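Local coordinates for protein glutamine cyclotransferase (Xanthomonas campestris, PDB 3MBR) that probably converts N-terminal glutamine residues of peptides into pyroglutamate, and carries a calcium ion bound within a beta-propeller fold, at residues T23-Y28 / N207-D212; L117-D121 / E154-V158. The protein carries 1 engineered substitution. All coordinates share one frame; numbering follows the deposited sequence.

Interaction 1: residues T23-Y28 / N207-D212; sequences TEGLFY and NGIAFD. With CA (calcium ion), chain B.
Leu26 and Ile209 meet through a shared calcium ion, on the innermost strands of two neighbouring blades of a beta-propeller. The strands run nearly parallel, their directions differing by 15° and their axes coming within 4.8 Å. Metal coordination ties the two backbones. Leu26 O lies 2.3 Å from the calcium, Ile209 O approaches it equally closely, and water 3 is a further ligand; Glu154, Leu155 and Glu156 complete the site. The two carbonyl oxygens are brought close together because both face the cation.

Apolar packing lies beside it. Leu26 CB rests on the bare CA of Gly208 at 3.5 Å, while its CD2 reaches the methyl CB of Ala210 at 3.7 Å. Leu26 CG stands anti to the backbone N (chi1 -169°), which carries the branch across to Ala210.

Water supplies another bridge: water 1 accepts from Tyr28 N at 2.9 Å and also binds Phe211 O.

The aromatic contact comes last along the strands. The Asp212 carboxylate, salt-bridged through OD1 to Arg217, stacks on the Tyr28 ring with planes 12° apart. Over the same face, Asp212 CB makes a CH-pi contact, 3.6 Å from the Tyr28 ring centroid.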
ATOM      1  N   THR A  23       0.086  -1.364 -10.315  1.00 16.57           N
ATOM      2  CA  THR A  23      -0.161  -1.523  -8.871  1.00 15.52           C
ATOM      3  C   THR A  23      -0.642  -0.231  -8.220  1.00 16.04           C
ATOM      4  O   THR A  23      -0.015   0.805  -8.361  1.00 16.83           O
ATOM      5  CB  THR A  23       1.157  -1.919  -8.202  1.00 17.03           C
ATOM      6  OG1 THR A  23       1.706  -3.025  -8.955  1.00 18.44           O
ATOM      7  CG2 THR A  23       0.951  -2.278  -6.766  1.00 17.46           C
ATOM      8  N   GLU A  24      -1.735  -0.357  -7.456  1.00 16.15           N
ATOM      9  CA  GLU A  24      -2.259   0.749  -6.651  1.00 17.32           C
ATOM     10  C   GLU A  24      -2.306   0.407  -5.210  1.00 17.75           C
ATOM     11  O   GLU A  24      -2.711   1.249  -4.395  1.00 23.84           O
ATOM     12  CB  GLU A  24      -3.654   1.140  -7.170  1.00 20.66           C
ATOM     13  CG  GLU A  24      -3.632   1.854  -8.511  1.00 24.06           C
ATOM     14  CD  GLU A  24      -2.955   3.270  -8.644  1.00 30.36           C
ATOM     15  OE1 GLU A  24      -2.500   3.848  -7.745  1.00 35.47           O
ATOM     16  OE2 GLU A  24      -2.908   3.816  -9.809  1.00 40.60           O
ATOM     17  N   GLY A  25      -1.948  -0.803  -4.802  1.00 17.55           N
ATOM     18  CA  GLY A  25      -1.952  -1.200  -3.377  1.00 16.31           C
ATOM     19  C   GLY A  25      -1.708  -2.679  -3.298  1.00 16.17           C
ATOM     20  O   GLY A  25      -1.935  -3.423  -4.313  1.00 16.37           O
ATOM     21  N   LEU A  26      -1.231  -3.147  -2.157  1.00 16.08           N
ATOM     22  CA  LEU A  26      -0.869  -4.570  -2.051  1.00 15.38           C
ATOM     23  C   LEU A  26      -0.994  -5.009  -0.600  1.00 15.26           C
ATOM     24  O   LEU A  26      -0.675  -4.220   0.324  1.00 17.38           O
ATOM     25  CB  LEU A  26       0.631  -4.702  -2.470  1.00 15.78           C
ATOM     26  CG  LEU A  26       1.182  -6.121  -2.688  1.00 15.06           C
ATOM     27  CD1 LEU A  26       0.714  -6.719  -3.986  1.00 18.07           C
ATOM     28  CD2 LEU A  26       2.734  -6.034  -2.662  1.00 17.28           C
ATOM     29  N   PHE A  27      -1.453  -6.253  -0.398  1.00 15.88           N
ATOM     30  CA  PHE A  27      -1.351  -6.827   0.967  1.00 16.26           C
ATOM     31  C   PHE A  27      -1.142  -8.299   0.863  1.00 16.25           C
ATOM     32  O   PHE A  27      -1.286  -8.871  -0.273  1.00 17.85           O
ATOM     33  CB  PHE A  27      -2.521  -6.447   1.876  1.00 16.44           C
ATOM     34  CG  PHE A  27      -3.856  -6.998   1.461  1.00 17.53           C
ATOM     35  CD1 PHE A  27      -4.207  -8.319   1.768  1.00 17.65           C
ATOM     36  CD2 PHE A  27      -4.812  -6.183   0.817  1.00 17.58           C
ATOM     37  CE1 PHE A  27      -5.512  -8.858   1.426  1.00 18.84           C
ATOM     38  CE2 PHE A  27      -6.101  -6.745   0.470  1.00 19.50           C
ATOM     39  CZ  PHE A  27      -6.438  -8.056   0.798  1.00 18.98           C
ATOM     40  N   TYR A  28      -0.817  -8.972   1.919  1.00 16.85           N
ATOM     41  CA  TYR A  28      -0.572 -10.398   1.888  1.00 16.46           C
ATOM     42  C   TYR A  28      -1.547 -11.029   2.884  1.00 17.97           C
ATOM     43  O   TYR A  28      -1.777 -10.543   4.016  1.00 21.36           O
ATOM     44  CB  TYR A  28       0.855 -10.654   2.383  1.00 19.16           C
ATOM     45  CG  TYR A  28       1.217 -12.103   2.571  1.00 20.73           C
ATOM     46  CD1 TYR A  28       0.854 -12.771   3.722  1.00 22.77           C
ATOM     47  CD2 TYR A  28       1.841 -12.801   1.587  1.00 22.08           C
ATOM     48  CE1 TYR A  28       1.163 -14.109   3.953  1.00 26.22           C
ATOM     49  CE2 TYR A  28       2.187 -14.170   1.798  1.00 25.70           C
ATOM     50  CZ  TYR A  28       1.816 -14.773   2.989  1.00 25.57           C
ATOM     51  OH  TYR A  28       2.175 -16.104   3.223  1.00 31.62           O
ATOM     52  N   ASN A 207       4.584   0.968  -5.462  1.00 17.15           N
ATOM     53  CA  ASN A 207       3.195   1.265  -5.125  1.00 16.41           C
ATOM     54  C   ASN A 207       2.568   0.123  -4.367  1.00 15.73           C
ATOM     55  O   ASN A 207       1.353   0.122  -4.139  1.00 18.28           O
ATOM     56  CB  ASN A 207       2.391   1.614  -6.378  1.00 17.84           C
ATOM     57  CG  ASN A 207       1.393   2.638  -6.137  1.00 20.36           C
ATOM     58  OD1 ASN A 207       1.302   3.513  -7.001  1.00 29.31           O
ATOM     59  ND2 ASN A 207       0.555   2.491  -5.138  1.00 27.51           N
ATOM     60  N   GLY A 208       3.339  -0.885  -3.949  1.00 15.71           N
ATOM     61  CA  GLY A 208       2.756  -2.022  -3.228  1.00 16.08           C
ATOM     62  C   GLY A 208       3.723  -2.395  -2.119  1.00 15.30           C
ATOM     63  O   GLY A 208       4.914  -2.657  -2.448  1.00 16.19           O
ATOM     64  N   ILE A 209       3.281  -2.391  -0.888  1.00 14.69           N
ATOM     65  CA  ILE A 209       4.092  -2.823   0.243  1.00 15.29           C
ATOM     66  C   ILE A 209       3.224  -3.825   0.997  1.00 14.53           C
ATOM     67  O   ILE A 209       2.124  -3.425   1.445  1.00 16.18           O
ATOM     68  CB  ILE A 209       4.499  -1.659   1.184  1.00 15.60           C
ATOM     69  CG1 ILE A 209       5.264  -0.577   0.387  1.00 16.84           C
ATOM     70  CG2 ILE A 209       5.339  -2.264   2.306  1.00 16.99           C
ATOM     71  CD1 ILE A 209       5.391   0.732   1.188  1.00 19.45           C
ATOM     72  N   ALA A 210       3.655  -5.064   1.145  1.00 14.95           N
ATOM     73  CA  ALA A 210       2.826  -6.064   1.802  1.00 14.71           C
ATOM     74  C   ALA A 210       3.624  -6.820   2.899  1.00 15.86           C
ATOM     75  O   ALA A 210       4.725  -7.269   2.610  1.00 19.19           O
ATOM     76  CB  ALA A 210       2.253  -7.072   0.818  1.00 16.60           C
ATOM     77  N   PHE A 211       3.069  -7.025   4.054  1.00 16.23           N
ATOM     78  CA  PHE A 211       3.761  -7.696   5.108  1.00 17.45           C
ATOM     79  C   PHE A 211       3.047  -9.002   5.462  1.00 18.03           C
ATOM     80  O   PHE A 211       1.792  -9.036   5.661  1.00 18.66           O
ATOM     81  CB  PHE A 211       3.804  -6.777   6.340  1.00 18.41           C
ATOM     82  CG  PHE A 211       4.577  -7.362   7.455  1.00 18.73           C
ATOM     83  CD1 PHE A 211       5.903  -7.721   7.298  1.00 20.61           C
ATOM     84  CD2 PHE A 211       3.981  -7.531   8.709  1.00 22.61           C
ATOM     85  CE1 PHE A 211       6.660  -8.249   8.359  1.00 22.99           C
ATOM     86  CE2 PHE A 211       4.759  -8.021   9.814  1.00 23.19           C
ATOM     87  CZ  PHE A 211       6.059  -8.395   9.614  1.00 23.33           C
ATOM     88  N   ASP A 212       3.809 -10.094   5.449  1.00 18.30           N
ATOM     89  CA  ASP A 212       3.348 -11.414   5.915  1.00 20.10           C
ATOM     90  C   ASP A 212       3.749 -11.487   7.377  1.00 22.13           C
ATOM     91  O   ASP A 212       4.922 -11.722   7.668  1.00 21.35           O
ATOM     92  CB  ASP A 212       4.083 -12.463   5.073  1.00 19.22           C
ATOM     93  CG  ASP A 212       3.982 -13.874   5.645  1.00 21.36           C
ATOM     94  OD1 ASP A 212       4.616 -14.770   5.030  1.00 22.21           O
ATOM     95  OD2 ASP A 212       3.299 -14.113   6.665  1.00 23.18           O
TER
HETATM   96 CA    CA B 300       0.026  -2.445   1.603  1.00 20.79          CA
HETATM   97  O   HOH W   1      -0.279  -7.572   4.406  1.00 16.11           O
HETATM   98  O   HOH W   2      -0.419 -10.958   7.030  1.00 36.20           O
HETATM   99  O   HOH W   3      -2.350  -2.204   2.028  1.00 18.99           O

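Interaction 2: residues L117-D121 / E154-V158; sequences LYMSD and ELEWV. With CA (calcium ion), chain B.
Tyr118 lies against Leu155 and Trp157 where two adjacent beta-propeller blades meet. Strand 117-120 is second from the inner edge of its blade, strand 154-158 innermost in the next; they run 160° apart with axes 7.6 Å from each other, too far for backbone pairing.

Along Tyr118, CB comes first, with Leu155 CD1 loosely beside it at 4.5 Å. CG then turns anti to the carbonyl carbon (chi1 -62°), and Trp157 CZ3 comes over one face of the ring, toward its rim. Tyr118 CD1 faces Trp157 CE3, CE1 moves on to CZ3, and CZ sits 3.5 Å from Trp157 CZ3. This is an offset stack, the Tyr118 ring centroid lying 4.7 Å from that of the six-membered ring of Trp157, with planes tilted by 20°. At the tip, OH passes 3.7 Å from Trp157 CH2 and hydrogen-bonds to Asp113.

Leu155 packs alongside: its CD1 touches Tyr118 O at 3.6 Å and lies against Ser120, whose OG bonds to Leu152 O. Meanwhile Leu155 O, Glu154 OE1 and Glu156 OE2 bind the calcium. The other Glu154 oxygen, OE2, accepts a weak hydrogen bond from Leu155 N at 3.1 Å.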
ATOM      1  N   LEU A 117      -8.465   0.781  10.603  1.00 23.67           N
ATOM      2  CA  LEU A 117      -7.828   0.980   9.301  1.00 21.86           C
ATOM      3  C   LEU A 117      -7.131   2.312   9.326  1.00 22.61           C
ATOM      4  O   LEU A 117      -7.495   3.196  10.121  1.00 25.57           O
ATOM      5  CB  LEU A 117      -8.915   1.060   8.175  1.00 22.39           C
ATOM      6  CG  LEU A 117      -9.945  -0.042   8.176  1.00 25.17           C
ATOM      7  CD1 LEU A 117     -10.833   0.202   6.971  1.00 25.62           C
ATOM      8  CD2 LEU A 117      -9.363  -1.442   8.184  1.00 24.86           C
ATOM      9  N   TYR A 118      -6.114   2.457   8.487  1.00 21.10           N
ATOM     10  CA  TYR A 118      -5.332   3.705   8.308  1.00 22.50           C
ATOM     11  C   TYR A 118      -5.378   4.061   6.848  1.00 20.74           C
ATOM     12  O   TYR A 118      -5.129   3.238   6.005  1.00 21.09           O
ATOM     13  CB  TYR A 118      -3.874   3.488   8.804  1.00 23.11           C
ATOM     14  CG  TYR A 118      -3.833   3.161  10.261  1.00 22.17           C
ATOM     15  CD1 TYR A 118      -3.957   1.841  10.697  1.00 24.65           C
ATOM     16  CD2 TYR A 118      -3.669   4.160  11.183  1.00 26.92           C
ATOM     17  CE1 TYR A 118      -3.992   1.527  12.093  1.00 27.43           C
ATOM     18  CE2 TYR A 118      -3.638   3.882  12.531  1.00 28.58           C
ATOM     19  CZ  TYR A 118      -3.800   2.558  12.997  1.00 29.57           C
ATOM     20  OH  TYR A 118      -3.751   2.273  14.380  1.00 33.11           O
ATOM     21  N   MET A 119      -5.811   5.281   6.566  1.00 21.98           N
ATOM     22  CA  MET A 119      -6.005   5.725   5.177  1.00 20.97           C
ATOM     23  C   MET A 119      -5.122   6.969   4.874  1.00 22.87           C
ATOM     24  O   MET A 119      -5.116   7.976   5.579  1.00 24.59           O
ATOM     25  CB  MET A 119      -7.493   6.174   5.042  1.00 22.77           C
ATOM     26  CG  MET A 119      -7.805   6.720   3.734  1.00 23.68           C
ATOM     27  SD  MET A 119      -9.569   7.102   3.513  1.00 30.86           S
ATOM     28  CE  MET A 119      -9.602   8.248   2.087  1.00 32.35           C
ATOM     29  N   SER A 120      -4.427   6.876   3.756  1.00 22.18           N
ATOM     30  CA  SER A 120      -3.727   8.032   3.117  1.00 23.54           C
ATOM     31  C   SER A 120      -4.676   8.696   2.069  1.00 26.45           C
ATOM     32  O   SER A 120      -5.296   7.998   1.262  1.00 25.77           O
ATOM     33  CB  SER A 120      -2.461   7.551   2.369  1.00 25.23           C
ATOM     34  OG  SER A 120      -1.999   8.706   1.553  1.00 28.16           O
ATOM     35  N   ASP A 121      -4.666  10.040   1.943  1.00 29.82           N
ATOM     36  CA  ASP A 121      -5.523  10.777   0.986  1.00 32.38           C
ATOM     37  C   ASP A 121      -4.636  11.757   0.185  1.00 32.94           C
ATOM     38  O   ASP A 121      -5.111  12.731  -0.430  1.00 36.31           O
ATOM     39  CB  ASP A 121      -6.658  11.477   1.734  1.00 33.03           C
ATOM     40  CG  ASP A 121      -6.133  12.520   2.734  1.00 37.50           C
ATOM     41  OD1 ASP A 121      -4.907  12.742   2.855  1.00 36.13           O
ATOM     42  OD2 ASP A 121      -6.948  13.144   3.368  1.00 41.88           O
ATOM     43  N   GLU A 154       1.327   4.552  -0.736  1.00 17.89           N
ATOM     44  CA  GLU A 154       1.030   3.183  -0.265  1.00 16.14           C
ATOM     45  C   GLU A 154       1.377   3.061   1.185  1.00 16.59           C
ATOM     46  O   GLU A 154       2.357   3.691   1.652  1.00 17.82           O
ATOM     47  CB  GLU A 154       1.875   2.193  -1.120  1.00 17.89           C
ATOM     48  CG  GLU A 154       1.890   0.712  -0.670  1.00 16.76           C
ATOM     49  CD  GLU A 154       0.562  -0.064  -0.625  1.00 16.32           C
ATOM     50  OE1 GLU A 154       0.601  -1.315  -0.543  1.00 17.00           O
ATOM     51  OE2 GLU A 154      -0.518   0.609  -0.529  1.00 19.59           O
ATOM     52  N   LEU A 155       0.591   2.247   1.908  1.00 16.09           N
ATOM     53  CA  LEU A 155       0.811   2.029   3.353  1.00 16.40           C
ATOM     54  C   LEU A 155       0.904   0.551   3.659  1.00 16.13           C
ATOM     55  O   LEU A 155       0.314  -0.306   2.907  1.00 16.47           O
ATOM     56  CB  LEU A 155      -0.435   2.522   4.122  1.00 17.63           C
ATOM     57  CG  LEU A 155      -0.693   4.056   4.042  1.00 18.37           C
ATOM     58  CD1 LEU A 155      -1.963   4.391   4.847  1.00 20.37           C
ATOM     59  CD2 LEU A 155       0.461   4.886   4.515  1.00 20.08           C
ATOM     60  N   GLU A 156       1.562   0.232   4.778  1.00 16.01           N
ATOM     61  CA  GLU A 156       1.490  -1.132   5.264  1.00 15.64           C
ATOM     62  C   GLU A 156       1.813  -1.080   6.760  1.00 16.52           C
ATOM     63  O   GLU A 156       2.835  -0.473   7.159  1.00 18.00           O
ATOM     64  CB  GLU A 156       2.511  -2.004   4.544  1.00 16.94           C
ATOM     65  CG  GLU A 156       2.381  -3.502   4.918  1.00 16.63           C
ATOM     66  CD  GLU A 156       1.065  -4.129   4.509  1.00 17.80           C
ATOM     67  OE1 GLU A 156       0.919  -5.325   4.861  1.00 19.86           O
ATOM     68  OE2 GLU A 156       0.239  -3.516   3.783  1.00 18.64           O
ATOM     69  N   TRP A 157       1.039  -1.755   7.580  1.00 17.04           N
ATOM     70  CA  TRP A 157       1.293  -1.855   8.998  1.00 17.77           C
ATOM     71  C   TRP A 157       2.268  -2.951   9.278  1.00 19.14           C
ATOM     72  O   TRP A 157       2.027  -4.099   8.841  1.00 20.92           O
ATOM     73  CB  TRP A 157      -0.010  -2.164   9.758  1.00 18.92           C
ATOM     74  CG  TRP A 157       0.135  -1.962  11.223  1.00 21.29           C
ATOM     75  CD1 TRP A 157       0.455  -2.908  12.147  1.00 24.57           C
ATOM     76  CD2 TRP A 157      -0.002  -0.734  11.907  1.00 24.23           C
ATOM     77  NE1 TRP A 157       0.499  -2.329  13.434  1.00 27.01           N
ATOM     78  CE2 TRP A 157       0.230  -0.999  13.300  1.00 24.83           C
ATOM     79  CE3 TRP A 157      -0.320   0.558  11.509  1.00 25.31           C
ATOM     80  CZ2 TRP A 157       0.087  -0.016  14.284  1.00 28.61           C
ATOM     81  CZ3 TRP A 157      -0.440   1.568  12.536  1.00 27.46           C
ATOM     82  CH2 TRP A 157      -0.224   1.245  13.872  1.00 29.58           C
ATOM     83  N   VAL A 158       3.376  -2.667   9.975  1.00 19.81           N
ATOM     84  CA  VAL A 158       4.428  -3.716  10.208  1.00 21.36           C
ATOM     85  C   VAL A 158       4.887  -3.569  11.637  1.00 25.58           C
ATOM     86  O   VAL A 158       5.494  -2.571  12.000  1.00 24.70           O
ATOM     87  CB  VAL A 158       5.608  -3.469   9.261  1.00 21.00           C
ATOM     88  CG1 VAL A 158       6.688  -4.547   9.483  1.00 22.36           C
ATOM     89  CG2 VAL A 158       5.190  -3.505   7.787  1.00 20.30           C
TER
HETATM   90 CA    CA B 300       0.026  -2.445   1.603  1.00 20.79          CA
HETATM   91  O   HOH W   3      -2.350  -2.204   2.028  1.00 18.99           O

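From the N terminus, strand 9-16 joins the outer edge of the final blade, pairing with 227-233 in the Velcro closure of propellers, and 23-28 then opens the first blade built from consecutive strands on its inner edge. Residues 117-121 come later, in the third blade counted from 23-29, and 154-158 begin the next one: interaction 2 closes a loop of 32 residues between neighbouring blades. Interaction 1 closes only at 207-212, with 178 residues between its segments, so interaction 2 is nested inside it. Interaction 1 thus joins the first and last blades. The two meet at the central calcium, and Phe211 N lies 2.9 Å from Glu156 OE1, a probable hydrogen bond linking 207-212 to 154-158.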